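Local coordinates for FBP protein (Leishmania major, PDB 5OEZ) that probably hydrolyses fructose 1,6-bisphosphate to fructose 6-phosphate and phosphate, as a magnesium-dependent, AMP-binding, tetrameric class 1 fructose-1,6-bisphosphatase, at residues Val217-Tyr222 against Glu231-Leu236; Ala128-Gly133 against Arg247-Met252; Thr89-Leu94 against Ile103-Gly108; Thr29-Ala34 against Gly111-Phe116. One frame throughout, in Å; residues are numbered along the deposited sequence.

Contact 1: residues Val217-Tyr222 against Glu231-Leu236; sequences VNEGNY and EYIDYL
Val217 meets Ile233 where the turn after strand 214-216, an Asx turn running into a short 3-10 segment, faces helix 227-238. The two side chains meet end on, with Val217 CG1 lying 4.1 Å from Ile233 CD1; Trp225 packs on both of them. Next comes Asn218, whose OD1 closes the Asx turn by accepting from Gly220 N at 3.0 Å. That donor stands well above the carbonyl plane, 40° out of it, and OD1 also takes the Ala246 N of the second subunit. Asn218 belongs to the fructose 6-phosphate site, so the turn sets a sugar-binding residue at a subunit boundary. Glu219 then extends its chain toward the helix and passes Ile233 at a slant, its OE1 3.7 Å from Ile233 CG2. The acid is held by other partners: Tyr215 OH bonds OE2, while Lys237 of this chain and Lys237 of the second subunit both form salt bridges to OE1, which probably offsets the closeness of Glu219 of that second subunit. Finally Tyr222, with CG anti to the backbone N (chi1 -175°), sends its ring out to Asp234. The ring and carboxylate planes are nearly parallel, 18° apart, and Asp234 OD1 lies near the ring plane at its edge. The phenol donates to Asp234 OD1 from the syn side at 3.2 Å, and Tyr222 OH stands an equal 3.2 Å from Asp234 OD2.

Contact 2: residues Ala128-Gly133 against Arg247-Met252; sequences ANVSVG and RYIGSM
Val130 and Ile249 touch across this contact; one residue before Ile249, and well clear of 128-133, the Tyr248 ring has Gly250 N over one face, 3.9 Å above the plane and displaced toward the rim. Tyr248 also packs on Phe266 and Tyr268, on the far side of the loop from strand 132-140. A second flat group, the Ser131 peptide carbonyl, is approached by the side chain of Ser251: Ser131 O is 3.2 Å from Ser251 CB. With OG swung anti to its own nitrogen (chi1 157°), Ser251 points the hydroxyl at the start of the strand, where OG is 3.9 Å from Val132 CA. The same OG sits at the N-cap of helix 252-262 and makes a weak hydrogen bond to Gly254 N. Between Val130 and Ile249 the meeting is purely apolar, the branches slanting across each other; the 3.3 Å between Val130 CG2 and Ile249 CG2 is very short for two methyls and doubtful in its detail. Asp255 holds the loop, OD1 taking Ile249 N and OD2 taking Gly250 N. The contact thus joins the sheet of the N-terminal domain to the loop entering a C-terminal domain helix. Ser251 lies beside Asp121, and Arg247, Tyr248 and Met252 bind fructose 6-phosphate, consistent with an interdomain seam bordering the substrate site of a class 1 fructose-1,6-bisphosphatase.

Contact 3: residues Thr89-Leu94 against Ile103-Gly108; sequences TSVCVL and IIAESG
Strands 91-96 and 103-104 form an antiparallel beta hairpin at one border of the mixed sheet of the N-terminal domain, and Leu94 and Ile103 make its hydrogen-bonded pair. Leu94 N gives to Ile103 O at 2.8 Å, and Ile103 N returns the bond to Leu94 O at 2.8 Å; both donors lie in the plane of the carbonyl they meet. One step along, Val93 and Ile104 are a non-hydrogen-bonded pair, where Val93 CA sends a CA-H...O contact to Ile103 O at 3.4 Å. The next bond, Ala105 N to Cys92 O at 3.0 Å, is still straight (168° at the hydrogen), yet its donor is tilted 31° from the carbonyl plane, just where the chain turns a corner at Cys92. Beyond that corner the pairing gives way to packing, with Ala105 CB 3.3 Å from Val91 O.

Leu94 and Ile103 share one face of the sheet, their CB atoms 4.1 Å apart, and meet helix 72-87 at Lys82. Val93 and Ile104 occupy the opposite face, with Met102 and Ile147 against Val93 and Arg110 against Ile104. This is a sheet-border hairpin that, through Val91, lies close to Tyr113 of the AMP site, probably beside the allosteric pocket.

Contact 4: residues Thr29-Ala34 against Gly111-Phe116; sequences TLLMMA and GDYLIF
Leu31 plugs between Tyr113 and Ile115, and it alone carries the helix side of this contact. Its CG stands anti to the backbone N (chi1 -177°), which carries the side chain from helix 27-47 toward the strand and splits its two methyls between the partners. Leu31 CD2 comes over one face of the Tyr113 ring, 4.2 Å from Tyr113 CD2. The other methyl, Leu31 CD1, lies 4.4 Å from Ile115 CD1. On the opposite face of the Tyr113 ring sits Asp112 OD1, 3.9 Å above the plane and off toward the rim, so that a leucine methyl and a carboxylate oxygen flank the ring. That end is the less enclosed one, for Asp112 and Leu30 remain partly exposed, whereas Leu31, Tyr113 and Ile115 are all buried. The backbones stay well apart, 8.6 Å from Leu31 CA to Tyr113 CA.

Thr29 and Tyr113 are AMP-binding residues, and Asp27 and Phe28 also touch Tyr113, so the packing probably backs the nucleotide site. Val138 of the adjacent strand 132-140 reaches all three touching side chains, Leu114 and Phe116 pack on helix 150-158 instead, and Thr29, Leu30 and Met33 meet the third subunit.

Overall arrangement
From the N terminus, residues 29-34 open contact 4, which closes only at 111-116. Within that span contact 3 opens and closes as a local hairpin, and the two touch: Cys92 N probably bonds Tyr113 O and Val93 O probably takes Ile115 N, joining hairpin and helix through strand 113-121. The chain then runs on to 128-133, opening contact 2, which ends at 247-252 and spans the short turn-and-helix loop of contact 1. Those two also meet, Val217 and Asn218 packing on Tyr248. Contacts 3 and 4 tie together the AMP end of the N-terminal domain near the third subunit; contact 2 bridges the domains, and both it and contact 1 touch the second subunit.

Contact 1: residues Val217-Tyr222 against Glu231-Leu236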
loop_
_atom_site.group_PDB
_atom_site.type_symbol
_atom_site.label_atom_id
_atom_site.label_comp_id
_atom_site.label_asym_id
_atom_site.label_seq_id
_atom_site.Cartn_x
_atom_site.Cartn_y
_atom_site.Cartn_z
ATOM N N VAL C 217 -21.402 1.506 27.925
ATOM C CA VAL C 217 -21.002 2.362 29.049
ATOM C C VAL C 217 -19.887 1.666 29.834
ATOM O O VAL C 217 -19.725 0.453 29.729
ATOM C CB VAL C 217 -22.227 2.664 29.947
ATOM C CG1 VAL C 217 -22.650 1.424 30.733
ATOM C CG2 VAL C 217 -21.951 3.829 30.880
ATOM N N ASN C 218 -19.074 2.435 30.549
ATOM C CA ASN C 218 -18.044 1.887 31.455
ATOM C C ASN C 218 -18.642 1.577 32.849
ATOM O O ASN C 218 -18.700 2.464 33.685
ATOM C CB ASN C 218 -16.878 2.875 31.615
ATOM C CG ASN C 218 -15.746 2.328 32.496
ATOM O OD1 ASN C 218 -15.806 1.222 33.062
ATOM N ND2 ASN C 218 -14.700 3.104 32.596
ATOM N N GLU C 219 -19.010 0.311 33.091
ATOM C CA GLU C 219 -19.641 -0.105 34.336
ATOM C C GLU C 219 -18.677 -0.136 35.515
ATOM O O GLU C 219 -19.097 -0.322 36.647
ATOM C CB GLU C 219 -20.353 -1.459 34.192
ATOM C CG GLU C 219 -21.578 -1.406 33.289
ATOM C CD GLU C 219 -22.560 -2.562 33.490
ATOM O OE1 GLU C 219 -22.975 -2.808 34.653
ATOM O OE2 GLU C 219 -22.977 -3.195 32.485
ATOM N N GLY C 220 -17.384 0.022 35.249
ATOM C CA GLY C 220 -16.419 0.232 36.307
ATOM C C GLY C 220 -16.734 1.437 37.179
ATOM O O GLY C 220 -16.400 1.438 38.354
ATOM N N ASN C 221 -17.369 2.457 36.596
ATOM C CA ASN C 221 -17.745 3.688 37.305
ATOM C C ASN C 221 -19.090 3.631 38.044
ATOM O O ASN C 221 -19.593 4.666 38.478
ATOM C CB ASN C 221 -17.756 4.866 36.299
ATOM C CG ASN C 221 -16.379 5.174 35.740
ATOM O OD1 ASN C 221 -15.373 5.010 36.427
ATOM N ND2 ASN C 221 -16.323 5.627 34.496
ATOM N N TYR C 222 -19.660 2.433 38.172
ATOM C CA TYR C 222 -20.989 2.209 38.736
ATOM C C TYR C 222 -21.249 2.995 40.015
ATOM O O TYR C 222 -22.257 3.686 40.122
ATOM C CB TYR C 222 -21.195 0.720 39.035
ATOM C CG TYR C 222 -22.580 0.375 39.503
ATOM C CD1 TYR C 222 -23.593 0.154 38.579
ATOM C CD2 TYR C 222 -22.883 0.266 40.861
ATOM C CE1 TYR C 222 -24.878 -0.161 38.988
ATOM C CE2 TYR C 222 -24.170 -0.051 41.286
ATOM C CZ TYR C 222 -25.160 -0.267 40.339
ATOM O OH TYR C 222 -26.449 -0.587 40.701
ATOM N N GLU C 231 -30.330 2.491 38.238
ATOM C CA GLU C 231 -31.587 1.772 38.046
ATOM C C GLU C 231 -31.810 1.384 36.597
ATOM O O GLU C 231 -32.269 0.286 36.323
ATOM C CB GLU C 231 -32.768 2.589 38.576
ATOM C CG GLU C 231 -32.758 2.704 40.092
ATOM C CD GLU C 231 -33.883 3.567 40.651
ATOM O OE1 GLU C 231 -34.926 3.786 39.952
ATOM O OE2 GLU C 231 -33.741 3.984 41.835
ATOM N N TYR C 232 -31.480 2.287 35.694
ATOM C CA TYR C 232 -31.612 2.038 34.264
ATOM C C TYR C 232 -30.723 0.877 33.839
ATOM O O TYR C 232 -31.166 -0.038 33.142
ATOM C CB TYR C 232 -31.271 3.302 33.466
ATOM C CG TYR C 232 -31.010 3.079 31.983
ATOM C CD1 TYR C 232 -32.013 2.622 31.145
ATOM C CD2 TYR C 232 -29.762 3.337 31.421
ATOM C CE1 TYR C 232 -31.786 2.437 29.800
ATOM C CE2 TYR C 232 -29.520 3.136 30.074
ATOM C CZ TYR C 232 -30.533 2.691 29.265
ATOM O OH TYR C 232 -30.310 2.514 27.906
ATOM N N ILE C 233 -29.474 0.911 34.281
ATOM C CA ILE C 233 -28.533 -0.146 33.935
ATOM C C ILE C 233 -28.977 -1.482 34.546
ATOM O O ILE C 233 -28.957 -2.498 33.853
ATOM C CB ILE C 233 -27.078 0.231 34.286
ATOM C CG1 ILE C 233 -26.616 1.418 33.426
ATOM C CG2 ILE C 233 -26.134 -0.953 34.092
ATOM C CD1 ILE C 233 -26.547 1.167 31.921
ATOM N N ASP C 234 -29.424 -1.468 35.802
ATOM C CA ASP C 234 -29.939 -2.687 36.438
ATOM C C ASP C 234 -31.129 -3.272 35.659
ATOM O O ASP C 234 -31.246 -4.489 35.513
ATOM C CB ASP C 234 -30.317 -2.433 37.903
ATOM C CG ASP C 234 -29.097 -2.175 38.809
ATOM O OD1 ASP C 234 -27.933 -2.213 38.343
ATOM O OD2 ASP C 234 -29.309 -1.906 40.017
ATOM N N TYR C 235 -31.985 -2.399 35.141
ATOM C CA TYR C 235 -33.137 -2.821 34.363
ATOM C C TYR C 235 -32.706 -3.520 33.059
ATOM O O TYR C 235 -33.206 -4.589 32.762
ATOM C CB TYR C 235 -34.041 -1.628 34.048
ATOM C CG TYR C 235 -35.225 -1.994 33.180
ATOM C CD1 TYR C 235 -36.385 -2.533 33.740
ATOM C CD2 TYR C 235 -35.186 -1.808 31.782
ATOM C CE1 TYR C 235 -37.480 -2.865 32.937
ATOM C CE2 TYR C 235 -36.268 -2.158 30.971
ATOM C CZ TYR C 235 -37.404 -2.685 31.550
ATOM O OH TYR C 235 -38.471 -3.039 30.768
ATOM N N LEU C 236 -31.791 -2.909 32.305
ATOM C CA LEU C 236 -31.234 -3.535 31.100
ATOM C C LEU C 236 -30.734 -4.968 31.356
ATOM O O LEU C 236 -30.989 -5.859 30.557
ATOM C CB LEU C 236 -30.089 -2.716 30.511
ATOM C CG LEU C 236 -30.349 -1.291 30.043
ATOM C CD1 LEU C 236 -29.130 -0.790 29.286
ATOM C CD2 LEU C 236 -31.599 -1.155 29.179
#

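Contact 2: residues Ala128-Gly133 against Arg247-Met252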
loop_
_atom_site.group_PDB
_atom_site.type_symbol
_atom_site.label_atom_id
_atom_site.label_comp_id
_atom_site.label_asym_id
_atom_site.label_seq_id
_atom_site.Cartn_x
_atom_site.Cartn_y
_atom_site.Cartn_z
ATOM N N ALA C 128 -2.584 -1.079 22.214
ATOM C CA ALA C 128 -3.332 -2.335 22.197
ATOM C C ALA C 128 -4.092 -2.554 20.889
ATOM O O ALA C 128 -4.943 -3.447 20.818
ATOM C CB ALA C 128 -4.312 -2.361 23.363
ATOM N N ASN C 129 -3.803 -1.749 19.861
ATOM C CA ASN C 129 -4.388 -1.935 18.531
ATOM C C ASN C 129 -5.926 -1.875 18.495
ATOM O O ASN C 129 -6.549 -2.567 17.702
ATOM C CB ASN C 129 -3.892 -3.274 17.935
ATOM C CG ASN C 129 -4.006 -3.333 16.423
ATOM O OD1 ASN C 129 -4.245 -2.322 15.762
ATOM N ND2 ASN C 129 -3.829 -4.532 15.865
ATOM N N VAL C 130 -6.522 -1.044 19.337
ATOM C CA VAL C 130 -7.970 -0.810 19.256
ATOM C C VAL C 130 -8.245 0.516 18.526
ATOM O O VAL C 130 -7.370 1.382 18.421
ATOM C CB VAL C 130 -8.746 -1.014 20.582
ATOM C CG1 VAL C 130 -8.700 0.179 21.522
ATOM C CG2 VAL C 130 -10.204 -1.375 20.295
ATOM N N SER C 131 -9.426 0.599 17.931
ATOM C CA SER C 131 -9.934 1.785 17.257
ATOM C C SER C 131 -9.510 3.093 17.912
ATOM O O SER C 131 -9.574 3.226 19.139
ATOM C CB SER C 131 -11.471 1.766 17.311
ATOM O OG SER C 131 -12.069 0.835 16.418
ATOM N N VAL C 132 -9.095 4.057 17.089
ATOM C CA VAL C 132 -9.038 5.457 17.489
ATOM C C VAL C 132 -9.791 6.277 16.442
ATOM O O VAL C 132 -10.257 5.720 15.459
ATOM C CB VAL C 132 -7.596 5.945 17.688
ATOM C CG1 VAL C 132 -6.955 5.189 18.828
ATOM C CG2 VAL C 132 -6.762 5.777 16.431
ATOM N N GLY C 133 -9.903 7.589 16.651
ATOM C CA GLY C 133 -10.730 8.435 15.784
ATOM C C GLY C 133 -10.417 9.922 15.827
ATOM O O GLY C 133 -9.623 10.358 16.641
ATOM N N ARG C 247 -21.267 -3.703 25.051
ATOM C CA ARG C 247 -20.030 -3.478 24.292
ATOM C C ARG C 247 -19.455 -2.142 24.734
ATOM O O ARG C 247 -20.159 -1.145 24.701
ATOM C CB ARG C 247 -20.303 -3.409 22.779
ATOM C CG ARG C 247 -20.813 -4.695 22.146
ATOM C CD ARG C 247 -19.728 -5.738 22.161
ATOM N NE ARG C 247 -20.129 -6.967 21.486
ATOM C CZ ARG C 247 -20.821 -7.970 22.035
ATOM N NH1 ARG C 247 -21.249 -7.924 23.300
ATOM N NH2 ARG C 247 -21.104 -9.034 21.288
ATOM N N TYR C 248 -18.192 -2.117 25.159
ATOM C CA TYR C 248 -17.493 -0.864 25.458
ATOM C C TYR C 248 -16.026 -0.981 25.037
ATOM O O TYR C 248 -15.182 -1.523 25.759
ATOM C CB TYR C 248 -17.622 -0.490 26.935
ATOM C CG TYR C 248 -17.193 0.924 27.262
ATOM C CD1 TYR C 248 -17.978 2.022 26.891
ATOM C CD2 TYR C 248 -16.022 1.174 27.949
ATOM C CE1 TYR C 248 -17.598 3.323 27.188
ATOM C CE2 TYR C 248 -15.629 2.471 28.243
ATOM C CZ TYR C 248 -16.421 3.540 27.860
ATOM O OH TYR C 248 -16.029 4.818 28.168
ATOM N N ILE C 249 -15.758 -0.488 23.832
ATOM C CA ILE C 249 -14.422 -0.469 23.268
ATOM C C ILE C 249 -13.518 0.442 24.096
ATOM O O ILE C 249 -12.356 0.146 24.247
ATOM C CB ILE C 249 -14.437 -0.010 21.779
ATOM C CG1 ILE C 249 -15.192 -1.014 20.895
ATOM C CG2 ILE C 249 -13.023 0.150 21.223
ATOM C CD1 ILE C 249 -15.644 -0.438 19.553
ATOM N N GLY C 250 -14.045 1.561 24.590
ATOM C CA GLY C 250 -13.231 2.592 25.260
ATOM C C GLY C 250 -12.626 3.611 24.292
ATOM O O GLY C 250 -11.698 4.322 24.633
ATOM N N SER C 251 -13.126 3.652 23.064
ATOM C CA SER C 251 -12.824 4.713 22.103
ATOM C C SER C 251 -14.189 5.249 21.723
ATOM O O SER C 251 -15.004 4.542 21.126
ATOM C CB SER C 251 -12.085 4.169 20.866
ATOM O OG SER C 251 -12.239 5.000 19.710
ATOM N N MET C 252 -14.430 6.501 22.073
ATOM C CA MET C 252 -15.703 7.135 21.810
ATOM C C MET C 252 -16.126 7.031 20.328
ATOM O O MET C 252 -17.278 6.717 20.025
ATOM C CB MET C 252 -15.603 8.592 22.222
ATOM C CG MET C 252 -16.901 9.379 22.141
ATOM S SD MET C 252 -16.631 10.965 21.329
ATOM C CE MET C 252 -15.300 11.624 22.331
#

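Contact 3: residues Thr89-Leu94 against Ile103-Gly108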
loop_
_atom_site.group_PDB
_atom_site.type_symbol
_atom_site.label_atom_id
_atom_site.label_comp_id
_atom_site.label_asym_id
_atom_site.label_seq_id
_atom_site.Cartn_x
_atom_site.Cartn_y
_atom_site.Cartn_z
ATOM N N THR C 89 -7.297 27.965 2.710
ATOM C CA THR C 89 -7.986 29.240 2.470
ATOM C C THR C 89 -9.462 29.254 2.893
ATOM O O THR C 89 -10.157 30.243 2.671
ATOM C CB THR C 89 -7.896 29.745 0.999
ATOM O OG1 THR C 89 -8.798 29.000 0.162
ATOM C CG2 THR C 89 -6.460 29.672 0.467
ATOM N N SER C 90 -9.936 28.198 3.532
ATOM C CA SER C 90 -11.358 28.072 3.871
ATOM C C SER C 90 -11.720 28.473 5.304
ATOM O O SER C 90 -12.900 28.657 5.597
ATOM C CB SER C 90 -11.829 26.631 3.615
ATOM O OG SER C 90 -11.925 26.409 2.222
ATOM N N VAL C 91 -10.743 28.553 6.204
ATOM C CA VAL C 91 -11.053 28.718 7.629
ATOM C C VAL C 91 -10.742 30.127 8.108
ATOM O O VAL C 91 -9.736 30.725 7.723
ATOM C CB VAL C 91 -10.359 27.666 8.529
ATOM C CG1 VAL C 91 -10.441 26.284 7.901
ATOM C CG2 VAL C 91 -8.919 28.029 8.825
ATOM N N CYS C 92 -11.641 30.648 8.928
ATOM C CA CYS C 92 -11.429 31.883 9.674
ATOM C C CYS C 92 -10.730 31.587 11.005
ATOM O O CYS C 92 -9.723 32.216 11.358
ATOM C CB CYS C 92 -12.791 32.521 9.959
ATOM S SG CYS C 92 -12.630 34.113 10.764
ATOM N N VAL C 93 -11.256 30.598 11.715
ATOM C CA VAL C 93 -10.829 30.281 13.058
ATOM C C VAL C 93 -10.706 28.777 13.201
ATOM O O VAL C 93 -11.552 28.032 12.714
ATOM C CB VAL C 93 -11.892 30.800 14.075
ATOM C CG1 VAL C 93 -11.698 30.271 15.490
ATOM C CG2 VAL C 93 -11.906 32.315 14.077
ATOM N N LEU C 94 -9.669 28.360 13.916
ATOM C CA LEU C 94 -9.362 26.975 14.190
ATOM C C LEU C 94 -9.408 26.773 15.694
ATOM O O LEU C 94 -8.858 27.567 16.444
ATOM C CB LEU C 94 -7.937 26.706 13.748
ATOM C CG LEU C 94 -7.683 25.452 12.963
ATOM C CD1 LEU C 94 -8.247 25.611 11.566
ATOM C CD2 LEU C 94 -6.188 25.227 12.898
ATOM N N ILE C 103 -7.048 29.623 17.144
ATOM C CA ILE C 103 -6.081 30.209 16.207
ATOM C C ILE C 103 -6.845 30.926 15.112
ATOM O O ILE C 103 -7.780 30.375 14.556
ATOM C CB ILE C 103 -5.188 29.123 15.587
ATOM C CG1 ILE C 103 -4.277 28.521 16.663
ATOM C CG2 ILE C 103 -4.334 29.685 14.456
ATOM C CD1 ILE C 103 -3.776 27.143 16.311
ATOM N N ILE C 104 -6.443 32.152 14.815
ATOM C CA ILE C 104 -7.053 32.958 13.767
ATOM C C ILE C 104 -6.156 32.813 12.543
ATOM O O ILE C 104 -4.938 32.989 12.642
ATOM C CB ILE C 104 -7.184 34.444 14.192
ATOM C CG1 ILE C 104 -8.325 34.635 15.210
ATOM C CG2 ILE C 104 -7.534 35.326 13.006
ATOM C CD1 ILE C 104 -8.274 33.791 16.460
ATOM N N ALA C 105 -6.749 32.474 11.403
ATOM C CA ALA C 105 -6.006 32.423 10.145
ATOM C C ALA C 105 -5.514 33.816 9.776
ATOM O O ALA C 105 -6.173 34.807 10.092
ATOM C CB ALA C 105 -6.882 31.866 9.038
ATOM N N GLU C 106 -4.364 33.892 9.107
ATOM C CA GLU C 106 -3.812 35.191 8.646
ATOM C C GLU C 106 -4.651 35.759 7.517
ATOM O O GLU C 106 -5.179 34.997 6.697
ATOM C CB GLU C 106 -2.380 35.033 8.157
ATOM C CG GLU C 106 -1.399 34.770 9.258
ATOM C CD GLU C 106 -0.244 33.871 8.864
ATOM O OE1 GLU C 106 -0.095 33.527 7.665
ATOM O OE2 GLU C 106 0.526 33.516 9.776
ATOM N N SER C 107 -4.765 37.086 7.487
ATOM C CA SER C 107 -5.713 37.796 6.588
ATOM C C SER C 107 -5.703 37.417 5.100
ATOM O O SER C 107 -6.775 37.293 4.505
ATOM C CB SER C 107 -5.620 39.307 6.757
ATOM O OG SER C 107 -4.329 39.785 6.454
ATOM N N GLY C 108 -4.516 37.210 4.524
ATOM C CA GLY C 108 -4.376 36.814 3.111
ATOM C C GLY C 108 -5.073 35.523 2.689
ATOM O O GLY C 108 -5.514 35.400 1.553
#

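Contact 4: residues Thr29-Ala34 against Gly111-Phe116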
loop_
_atom_site.group_PDB
_atom_site.type_symbol
_atom_site.label_atom_id
_atom_site.label_comp_id
_atom_site.label_asym_id
_atom_site.label_seq_id
_atom_site.Cartn_x
_atom_site.Cartn_y
_atom_site.Cartn_z
ATOM N N THR C 29 -15.572 22.551 -0.427
ATOM C CA THR C 29 -14.774 21.561 -1.123
ATOM C C THR C 29 -13.316 21.619 -0.675
ATOM O O THR C 29 -12.711 20.582 -0.374
ATOM C CB THR C 29 -14.898 21.772 -2.639
ATOM O OG1 THR C 29 -16.262 21.582 -3.016
ATOM C CG2 THR C 29 -14.048 20.775 -3.432
ATOM N N LEU C 30 -12.748 22.822 -0.638
ATOM C CA LEU C 30 -11.362 22.982 -0.210
ATOM C C LEU C 30 -11.186 22.555 1.239
ATOM O O LEU C 30 -10.197 21.896 1.567
ATOM C CB LEU C 30 -10.857 24.412 -0.427
ATOM C CG LEU C 30 -10.835 24.963 -1.860
ATOM C CD1 LEU C 30 -10.079 26.286 -1.910
ATOM C CD2 LEU C 30 -10.239 23.978 -2.845
ATOM N N LEU C 31 -12.150 22.900 2.098
ATOM C CA LEU C 31 -12.124 22.444 3.487
ATOM C C LEU C 31 -12.087 20.907 3.583
ATOM O O LEU C 31 -11.276 20.345 4.303
ATOM C CB LEU C 31 -13.335 22.973 4.253
ATOM C CG LEU C 31 -13.405 22.636 5.744
ATOM C CD1 LEU C 31 -12.415 23.504 6.497
ATOM C CD2 LEU C 31 -14.807 22.872 6.283
ATOM N N MET C 32 -12.979 20.243 2.867
ATOM C CA MET C 32 -13.038 18.790 2.901
ATOM C C MET C 32 -11.816 18.127 2.284
ATOM O O MET C 32 -11.456 17.039 2.712
ATOM C CB MET C 32 -14.337 18.258 2.290
ATOM C CG MET C 32 -15.580 18.601 3.110
ATOM S SD MET C 32 -15.453 18.192 4.867
ATOM C CE MET C 32 -14.889 16.473 4.847
ATOM N N MET C 33 -11.177 18.771 1.302
ATOM C CA MET C 33 -9.879 18.291 0.806
ATOM C C MET C 33 -8.852 18.288 1.902
ATOM O O MET C 33 -8.085 17.325 2.046
ATOM C CB MET C 33 -9.306 19.174 -0.299
ATOM C CG MET C 33 -9.202 18.535 -1.655
ATOM S SD MET C 33 -10.467 19.144 -2.772
ATOM C CE MET C 33 -10.270 20.895 -3.002
ATOM N N ALA C 34 -8.785 19.405 2.625
ATOM C CA ALA C 34 -7.821 19.544 3.706
ATOM C C ALA C 34 -8.040 18.478 4.808
ATOM O O ALA C 34 -7.072 17.900 5.322
ATOM C CB ALA C 34 -7.875 20.948 4.273
ATOM N N GLY C 111 -10.743 32.349 5.259
ATOM C CA GLY C 111 -12.088 31.969 4.781
ATOM C C GLY C 111 -13.174 32.301 5.797
ATOM O O GLY C 111 -12.983 33.171 6.642
ATOM N N ASP C 112 -14.302 31.593 5.727
ATOM C CA ASP C 112 -15.500 31.931 6.530
ATOM C C ASP C 112 -16.016 30.778 7.402
ATOM O O ASP C 112 -17.103 30.872 7.978
ATOM C CB ASP C 112 -16.611 32.546 5.629
ATOM C CG ASP C 112 -16.874 31.746 4.355
ATOM O OD1 ASP C 112 -16.391 30.596 4.210
ATOM O OD2 ASP C 112 -17.573 32.305 3.483
ATOM N N TYR C 113 -15.227 29.712 7.546
ATOM C CA TYR C 113 -15.593 28.598 8.416
ATOM C C TYR C 113 -14.866 28.664 9.759
ATOM O O TYR C 113 -13.688 29.013 9.826
ATOM C CB TYR C 113 -15.335 27.254 7.721
ATOM C CG TYR C 113 -16.298 27.000 6.587
ATOM C CD1 TYR C 113 -17.662 26.889 6.827
ATOM C CD2 TYR C 113 -15.848 26.855 5.276
ATOM C CE1 TYR C 113 -18.557 26.641 5.800
ATOM C CE2 TYR C 113 -16.739 26.617 4.239
ATOM C CZ TYR C 113 -18.094 26.513 4.504
ATOM O OH TYR C 113 -18.997 26.280 3.483
ATOM N N LEU C 114 -15.595 28.333 10.826
ATOM C CA LEU C 114 -15.017 28.100 12.152
ATOM C C LEU C 114 -15.010 26.593 12.320
ATOM O O LEU C 114 -16.055 25.971 12.179
ATOM C CB LEU C 114 -15.875 28.726 13.260
ATOM C CG LEU C 114 -16.032 30.259 13.294
ATOM C CD1 LEU C 114 -17.120 30.731 12.357
ATOM C CD2 LEU C 114 -16.346 30.726 14.711
ATOM N N ILE C 115 -13.857 26.003 12.624
ATOM C CA ILE C 115 -13.773 24.550 12.748
ATOM C C ILE C 115 -13.154 24.164 14.084
ATOM O O ILE C 115 -12.136 24.706 14.496
ATOM C CB ILE C 115 -13.052 23.890 11.554
ATOM C CG1 ILE C 115 -12.977 22.380 11.749
ATOM C CG2 ILE C 115 -11.659 24.452 11.343
ATOM C CD1 ILE C 115 -12.766 21.615 10.453
ATOM N N PHE C 116 -13.822 23.244 14.769
ATOM C CA PHE C 116 -13.411 22.775 16.067
ATOM C C PHE C 116 -13.240 21.292 15.920
ATOM O O PHE C 116 -14.167 20.617 15.483
ATOM C CB PHE C 116 -14.471 23.131 17.110
ATOM C CG PHE C 116 -14.618 24.599 17.274
ATOM C CD1 PHE C 116 -13.762 25.291 18.108
ATOM C CD2 PHE C 116 -15.556 25.301 16.537
ATOM C CE1 PHE C 116 -13.860 26.668 18.247
ATOM C CE2 PHE C 116 -15.658 26.676 16.660
ATOM C CZ PHE C 116 -14.806 27.362 17.514
#